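Local coordinates for protein RNA-dependent RNA polymerase (Farallon virus, PDB 6DX5) that probably copies RNA from an RNA template as a whole protein, this piece being its viral OTU domain, a cysteine protease with deubiquitinase activity, at residues K19-I22 / P23-F26; E70-G73 / A74-V77; Y78-R81 / A82-E85. All coordinates share one frame; numbering follows the deposited sequence.

All three interactions are local contacts between neighbouring residues of one OTU domain. Interaction 1 is the turn that leads into strand 26-29, at one edge of the mixed sheet. Interactions 2 and 3 follow each other on helix 72-86, their centres about 12 Å apart. They lie on the other side of the chain's centre from interaction 1, whose centre is about 30 Å from that of interaction 2 and about 40 Å from that of interaction 3. The side chains of Val77 and Tyr78, where interactions 2 and 3 adjoin, each lie about 4 Å from bound dithiothreitol, probably carried over from crystallisation. Tyr78 belongs to its pocket with Tyr122, Trp123 and Asp127. Both helical contacts also touch the second subunit.

Interaction 1 of 3, residues K19-I22 / P23-F26; sequences KIAI and PDFF
Ile20 and Phe25 meet across two overlapping type I beta turns, 21-24 and 22-25, in the loop between strands 13-16 and 26-29, where the chain enters an outer strand of the OTU-domain sheet. The two side chains cross at about a right angle. The CG2 methyl of Ile20 does the touching, 3.4 Å from both CD2 and CE2 of Phe25, meeting the CD2-CE2 side of the ring obliquely. CG2 is anti to the backbone N and beside the carbonyl carbon, while CG1 (chi1 -69°) lies beside the N. At the ring's edge, Ala21 O lies in plane, 3.7 Å from CD2 of Phe25.

Ile22 and Phe26 form the second pair and cross obliquely. CG2 of Ile22 is 4.0 Å from CD2 of Phe26, and CD1 of Ile22 is 4.1 Å from CE2 of Phe26. Both residues are buried against the sheet. Ile22 rests on Trp143, Val145 and Leu178, while Phe26 packs on Leu178 and Leu180 and meets the Trp143 ring.

On the exposed side, Asp24 brings OD1 to 3.3 Å from Ala21 CB. Pro23 is a central residue of both turns; its ring touches Met149 and Lys150.

Backbone bonds close the turns. Asp24 N donates to Ala21 O over 3.2 Å, from above the carbonyl plane. Ile22 O takes two donors, each 3.0 Å away: Phe25 N, and Phe26 N in an i to i+4 bond. The Phe25 N-H points almost straight (164°) but from 46° out of the carbonyl plane, whereas Phe26 N arrives nearly along the C=O axis.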
loop_
_atom_site.group_PDB
_atom_site.type_symbol
_atom_site.label_atom_id
_atom_site.label_comp_id
_atom_site.label_asym_id
_atom_site.label_seq_id
_atom_site.Cartn_x
_atom_site.Cartn_y
_atom_site.Cartn_z
ATOM N N LYS A 19 16.017 -4.825 -6.684
ATOM C CA LYS A 19 16.577 -3.489 -6.584
ATOM C C LYS A 19 17.443 -3.240 -7.806
ATOM O O LYS A 19 18.386 -3.987 -8.086
ATOM C CB LYS A 19 17.341 -3.298 -5.272
ATOM C CG LYS A 19 16.362 -3.391 -4.063
ATOM C CD LYS A 19 16.582 -2.326 -2.995
ATOM C CE LYS A 19 17.939 -2.515 -2.320
ATOM N NZ LYS A 19 18.257 -1.475 -1.305
ATOM N N ILE A 20 17.093 -2.197 -8.539
ATOM C CA ILE A 20 17.661 -1.893 -9.837
ATOM C C ILE A 20 17.887 -0.383 -9.900
ATOM O O ILE A 20 17.407 0.381 -9.054
ATOM C CB ILE A 20 16.713 -2.393 -10.950
ATOM C CG1 ILE A 20 16.685 -3.912 -10.981
ATOM C CG2 ILE A 20 17.177 -2.013 -12.268
ATOM C CD1 ILE A 20 15.602 -4.443 -11.927
ATOM N N ALA A 21 18.704 0.030 -10.871
ATOM C CA ALA A 21 18.701 1.382 -11.391
ATOM C C ALA A 21 17.809 1.417 -12.638
ATOM O O ALA A 21 18.115 0.750 -13.636
ATOM C CB ALA A 21 20.127 1.797 -11.739
ATOM N N ILE A 22 16.748 2.225 -12.609
ATOM C CA ILE A 22 15.824 2.360 -13.756
ATOM C C ILE A 22 16.536 2.746 -15.060
ATOM O O ILE A 22 16.247 2.121 -16.093
ATOM C CB ILE A 22 14.679 3.345 -13.461
ATOM C CG1 ILE A 22 13.714 2.769 -12.414
ATOM C CG2 ILE A 22 13.876 3.670 -14.728
ATOM C CD1 ILE A 22 13.329 1.339 -12.675
ATOM N N PRO A 23 17.468 3.716 -15.100
ATOM C CA PRO A 23 18.036 4.101 -16.411
ATOM C C PRO A 23 18.867 3.009 -17.078
ATOM O O PRO A 23 19.112 3.100 -18.283
ATOM C CB PRO A 23 18.892 5.338 -16.079
ATOM C CG PRO A 23 18.310 5.869 -14.786
ATOM C CD PRO A 23 18.000 4.597 -14.034
ATOM N N ASP A 24 19.280 1.964 -16.355
ATOM C CA ASP A 24 19.972 0.833 -16.979
ATOM C C ASP A 24 19.065 -0.082 -17.809
ATOM O O ASP A 24 19.594 -0.895 -18.571
ATOM C CB ASP A 24 20.675 -0.053 -15.930
ATOM C CG ASP A 24 21.761 0.683 -15.099
ATOM O OD1 ASP A 24 21.974 0.252 -13.942
ATOM O OD2 ASP A 24 22.410 1.653 -15.580
ATOM N N PHE A 25 17.735 -0.006 -17.645
ATOM C CA PHE A 25 16.781 -0.868 -18.349
ATOM C C PHE A 25 15.697 -0.111 -19.101
ATOM O O PHE A 25 15.115 -0.679 -20.028
ATOM C CB PHE A 25 16.102 -1.854 -17.358
ATOM C CG PHE A 25 17.079 -2.804 -16.709
ATOM C CD1 PHE A 25 17.371 -4.021 -17.302
ATOM C CD2 PHE A 25 17.774 -2.443 -15.553
ATOM C CE1 PHE A 25 18.332 -4.878 -16.748
ATOM C CE2 PHE A 25 18.744 -3.301 -14.980
ATOM C CZ PHE A 25 19.021 -4.516 -15.577
ATOM N N PHE A 26 15.408 1.145 -18.753
ATOM C CA PHE A 26 14.288 1.871 -19.325
ATOM C C PHE A 26 14.707 3.258 -19.777
ATOM O O PHE A 26 15.587 3.898 -19.189
ATOM C CB PHE A 26 13.154 2.082 -18.339
ATOM C CG PHE A 26 12.558 0.824 -17.781
ATOM C CD1 PHE A 26 11.477 0.213 -18.420
ATOM C CD2 PHE A 26 13.026 0.282 -16.584
ATOM C CE1 PHE A 26 10.898 -0.943 -17.899
ATOM C CE2 PHE A 26 12.426 -0.878 -16.043
ATOM C CZ PHE A 26 11.365 -1.488 -16.721
#

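Interaction 2 of 3, residues E70-G73 / A74-V77; sequences ECHG and AKGV
Cys71 O accepts the N-H of Lys75 over 2.7 Å, a short and nearly straight bond (165°). Cys71 is the N-cap residue of helix 72-86, and its carbonyl opens the helical ladder. Glu70, Cys71 and His72 form an inverse gamma turn centred on Cys71, with a weak bond from His72 N to Glu70 O. The Cys71 side chain is buried against Met131, Tyr63 and Ala64.

His72 comes next. Its O accepts from Gly76 N at 3.2 Å, with the donor above the carbonyl plane. Its ring lies beside the Lys75 chain, both running the same way, and Lys75 CE is 3.7 Å from His72 ND1, oblique to the ring. The lysine gets there because its first torsion (chi1 90°) carries CG past Cys71 O before the chain runs out extended. Tyr80 of the second subunit meets the His72 ring edge-to-face.

Gly73 gives its N-H to Glu130, and its O is 3.9 Å from Val77 CG2.

Lys75 NZ is bound to Ser69 O, so the ammonium is held 4.0 Å from His72 ND1. It would tend to disfavour protonation of the imidazole. Glu70, with OE2 3.8 Å from His72 NE2, and Glu130, which His72 touches, would tend to favour it, so this geometry does not settle the charge of His72.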
loop_
_atom_site.group_PDB
_atom_site.type_symbol
_atom_site.label_atom_id
_atom_site.label_comp_id
_atom_site.label_asym_id
_atom_site.label_seq_id
_atom_site.Cartn_x
_atom_site.Cartn_y
_atom_site.Cartn_z
ATOM N N GLU A 70 -14.527 -5.283 -7.109
ATOM C CA GLU A 70 -13.181 -5.702 -7.485
ATOM C C GLU A 70 -12.175 -4.567 -7.344
ATOM O O GLU A 70 -10.976 -4.785 -7.552
ATOM C CB GLU A 70 -13.164 -6.255 -8.927
ATOM C CG GLU A 70 -14.168 -7.381 -9.166
ATOM C CD GLU A 70 -14.045 -8.483 -8.106
ATOM O OE1 GLU A 70 -15.067 -8.749 -7.393
ATOM O OE2 GLU A 70 -12.919 -9.048 -7.951
ATOM N N CYS A 71 -12.635 -3.373 -6.966
ATOM C CA CYS A 71 -11.764 -2.210 -6.794
ATOM C C CYS A 71 -11.233 -2.215 -5.371
ATOM O O CYS A 71 -11.585 -1.366 -4.540
ATOM C CB CYS A 71 -12.515 -0.924 -7.103
ATOM S SG CYS A 71 -13.070 -0.974 -8.792
ATOM N N HIS A 72 -10.345 -3.193 -5.106
ATOM C CA HIS A 72 -9.976 -3.492 -3.728
ATOM C C HIS A 72 -9.316 -2.307 -3.050
ATOM O O HIS A 72 -9.638 -2.000 -1.901
ATOM C CB HIS A 72 -9.089 -4.723 -3.687
ATOM C CG HIS A 72 -9.801 -5.934 -4.166
ATOM N ND1 HIS A 72 -10.703 -6.620 -3.374
ATOM C CD2 HIS A 72 -9.820 -6.535 -5.376
ATOM C CE1 HIS A 72 -11.212 -7.625 -4.064
ATOM N NE2 HIS A 72 -10.688 -7.599 -5.281
ATOM N N GLY A 73 -8.396 -1.622 -3.740
ATOM C CA GLY A 73 -7.743 -0.475 -3.124
ATOM C C GLY A 73 -8.744 0.614 -2.764
ATOM O O GLY A 73 -8.827 1.048 -1.617
ATOM N N ALA A 74 -9.547 1.057 -3.739
ATOM C CA ALA A 74 -10.432 2.185 -3.461
ATOM C C ALA A 74 -11.578 1.791 -2.523
ATOM O O ALA A 74 -11.927 2.558 -1.615
ATOM C CB ALA A 74 -10.973 2.767 -4.768
ATOM N N LYS A 75 -12.162 0.599 -2.706
ATOM C CA LYS A 75 -13.322 0.233 -1.900
ATOM C C LYS A 75 -12.941 0.069 -0.448
ATOM O O LYS A 75 -13.770 0.302 0.434
ATOM C CB LYS A 75 -14.004 -1.050 -2.429
ATOM C CG LYS A 75 -13.457 -2.358 -1.808
ATOM C CD LYS A 75 -14.158 -3.549 -2.384
ATOM C CE LYS A 75 -13.553 -4.839 -1.847
ATOM N NZ LYS A 75 -14.488 -5.932 -2.212
ATOM N N GLY A 76 -11.709 -0.332 -0.162
ATOM C CA GLY A 76 -11.292 -0.390 1.226
ATOM C C GLY A 76 -11.505 0.942 1.903
ATOM O O GLY A 76 -12.011 1.009 3.024
ATOM N N VAL A 77 -11.190 2.030 1.204
ATOM C CA VAL A 77 -11.312 3.360 1.807
ATOM C C VAL A 77 -12.771 3.817 1.811
ATOM O O VAL A 77 -13.340 4.090 2.885
ATOM C CB VAL A 77 -10.398 4.372 1.084
ATOM C CG1 VAL A 77 -10.573 5.772 1.681
ATOM C CG2 VAL A 77 -8.920 3.870 1.121
#

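Interaction 3 of 3, residues Y78-R81 / A82-E85; sequences YNYR and AENE
Tyr80 and Asn84, one helical turn apart, meet through a ring and an amide. Asn84 ND2 sits over one face of the Tyr80 ring, 3.6 Å above its plane and shifted toward the rim near CZ. The amide and ring planes are 49° apart, so the groups are neither stacked nor perpendicular. Tyr80 CG is anti to the backbone N (chi1 -172°), which swings the ring along the helix toward Asn84. Glu83 comes to the same ring obliquely, with OE1 3.9 Å from Tyr80 CE1. This is the looser side of the contact, made of partly exposed polar groups, although Leu8 of the second subunit packs on Tyr80, Arg81 and Asn84.

The tight part is the backbone and the opposing flank. Ala82 N hydrogen-bonds to Tyr78 O at 2.9 Å, Glu83 N to Asn79 O at 3.1 Å, and Glu85 N to Arg81 O at 3.0 Å. Asn84 N donates to Tyr80 O at 3.2 Å and, weakly, to Arg81 O. Helix 103-117 covers this flank: the Ala82 side chain is buried against its Arg108, Tyr78 OH hydrogen-bonds to Asp116 OD2, and Glu85 forms a salt bridge with Arg108.

The repeated bonds from each N-H to the carbonyl four residues earlier are those of an alpha helix, and Tyr78 on it lines a pocket holding a dithiothreitol.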
loop_
_atom_site.group_PDB
_atom_site.type_symbol
_atom_site.label_atom_id
_atom_site.label_comp_id
_atom_site.label_asym_id
_atom_site.label_seq_id
_atom_site.Cartn_x
_atom_site.Cartn_y
_atom_site.Cartn_z
ATOM N N TYR A 78 -13.420 3.846 0.614
ATOM C CA TYR A 78 -14.711 4.530 0.511
ATOM C C TYR A 78 -15.882 3.752 1.106
ATOM O O TYR A 78 -16.845 4.377 1.572
ATOM C CB TYR A 78 -14.966 4.904 -0.943
ATOM C CG TYR A 78 -14.014 5.994 -1.340
ATOM C CD1 TYR A 78 -12.753 5.695 -1.873
ATOM C CD2 TYR A 78 -14.344 7.328 -1.128
ATOM C CE1 TYR A 78 -11.855 6.702 -2.210
ATOM C CE2 TYR A 78 -13.454 8.349 -1.465
ATOM C CZ TYR A 78 -12.218 8.025 -2.009
ATOM O OH TYR A 78 -11.348 9.034 -2.332
ATOM N N ASN A 79 -15.845 2.410 1.095
ATOM C CA ASN A 79 -16.880 1.630 1.789
ATOM C C ASN A 79 -16.793 1.808 3.292
ATOM O O ASN A 79 -17.824 1.774 3.988
ATOM C CB ASN A 79 -16.760 0.138 1.471
ATOM C CG ASN A 79 -17.208 -0.203 0.049
ATOM O OD1 ASN A 79 -17.836 0.616 -0.659
ATOM N ND2 ASN A 79 -16.917 -1.433 -0.364
ATOM N N TYR A 80 -15.575 1.967 3.829
ATOM C CA TYR A 80 -15.487 2.256 5.247
ATOM C C TYR A 80 -16.029 3.647 5.546
ATOM O O TYR A 80 -16.740 3.835 6.542
ATOM C CB TYR A 80 -14.059 2.087 5.769
ATOM C CG TYR A 80 -14.074 2.198 7.277
ATOM C CD1 TYR A 80 -14.664 1.199 8.045
ATOM C CD2 TYR A 80 -13.551 3.302 7.933
ATOM C CE1 TYR A 80 -14.714 1.297 9.435
ATOM C CE2 TYR A 80 -13.594 3.403 9.312
ATOM C CZ TYR A 80 -14.173 2.405 10.063
ATOM O OH TYR A 80 -14.231 2.509 11.452
ATOM N N ARG A 81 -15.749 4.628 4.673
ATOM C CA ARG A 81 -16.254 5.974 4.947
ATOM C C ARG A 81 -17.764 6.046 4.821
ATOM O O ARG A 81 -18.411 6.790 5.568
ATOM C CB ARG A 81 -15.628 6.991 4.024
ATOM C CG ARG A 81 -14.150 6.988 4.122
ATOM C CD ARG A 81 -13.641 8.223 3.554
ATOM N NE ARG A 81 -12.208 8.155 3.516
ATOM C CZ ARG A 81 -11.455 9.041 2.905
ATOM N NH1 ARG A 81 -12.045 10.047 2.280
ATOM N NH2 ARG A 81 -10.132 8.919 2.932
ATOM N N ALA A 82 -18.336 5.318 3.852
ATOM C CA ALA A 82 -19.784 5.247 3.738
ATOM C C ALA A 82 -20.411 4.691 5.008
ATOM O O ALA A 82 -21.378 5.256 5.523
ATOM C CB ALA A 82 -20.170 4.396 2.537
ATOM N N GLU A 83 -19.876 3.588 5.535
ATOM C CA GLU A 83 -20.511 2.957 6.687
ATOM C C GLU A 83 -20.376 3.777 7.967
ATOM O O GLU A 83 -21.140 3.548 8.903
ATOM C CB GLU A 83 -19.966 1.543 6.910
ATOM C CG GLU A 83 -18.855 1.434 7.908
ATOM C CD GLU A 83 -18.729 0.025 8.450
ATOM O OE1 GLU A 83 -18.280 -0.147 9.618
ATOM O OE2 GLU A 83 -19.097 -0.909 7.703
ATOM N N ASN A 84 -19.437 4.726 8.034
ATOM C CA ASN A 84 -19.394 5.667 9.147
ATOM C C ASN A 84 -20.208 6.920 8.892
ATOM O O ASN A 84 -20.613 7.578 9.851
ATOM C CB ASN A 84 -17.952 6.046 9.485
ATOM C CG ASN A 84 -17.288 5.002 10.319
ATOM O OD1 ASN A 84 -16.612 5.313 11.296
ATOM N ND2 ASN A 84 -17.503 3.732 9.965
ATOM N N GLU A 85 -20.469 7.259 7.632
ATOM C CA GLU A 85 -21.468 8.282 7.343
ATOM C C GLU A 85 -22.858 7.830 7.792
ATOM O O GLU A 85 -23.642 8.625 8.341
ATOM C CB GLU A 85 -21.451 8.589 5.850
ATOM C CG GLU A 85 -21.645 10.042 5.486
ATOM C CD GLU A 85 -21.465 10.265 3.987
ATOM O OE1 GLU A 85 -22.155 9.587 3.190
ATOM O OE2 GLU A 85 -20.602 11.093 3.608
#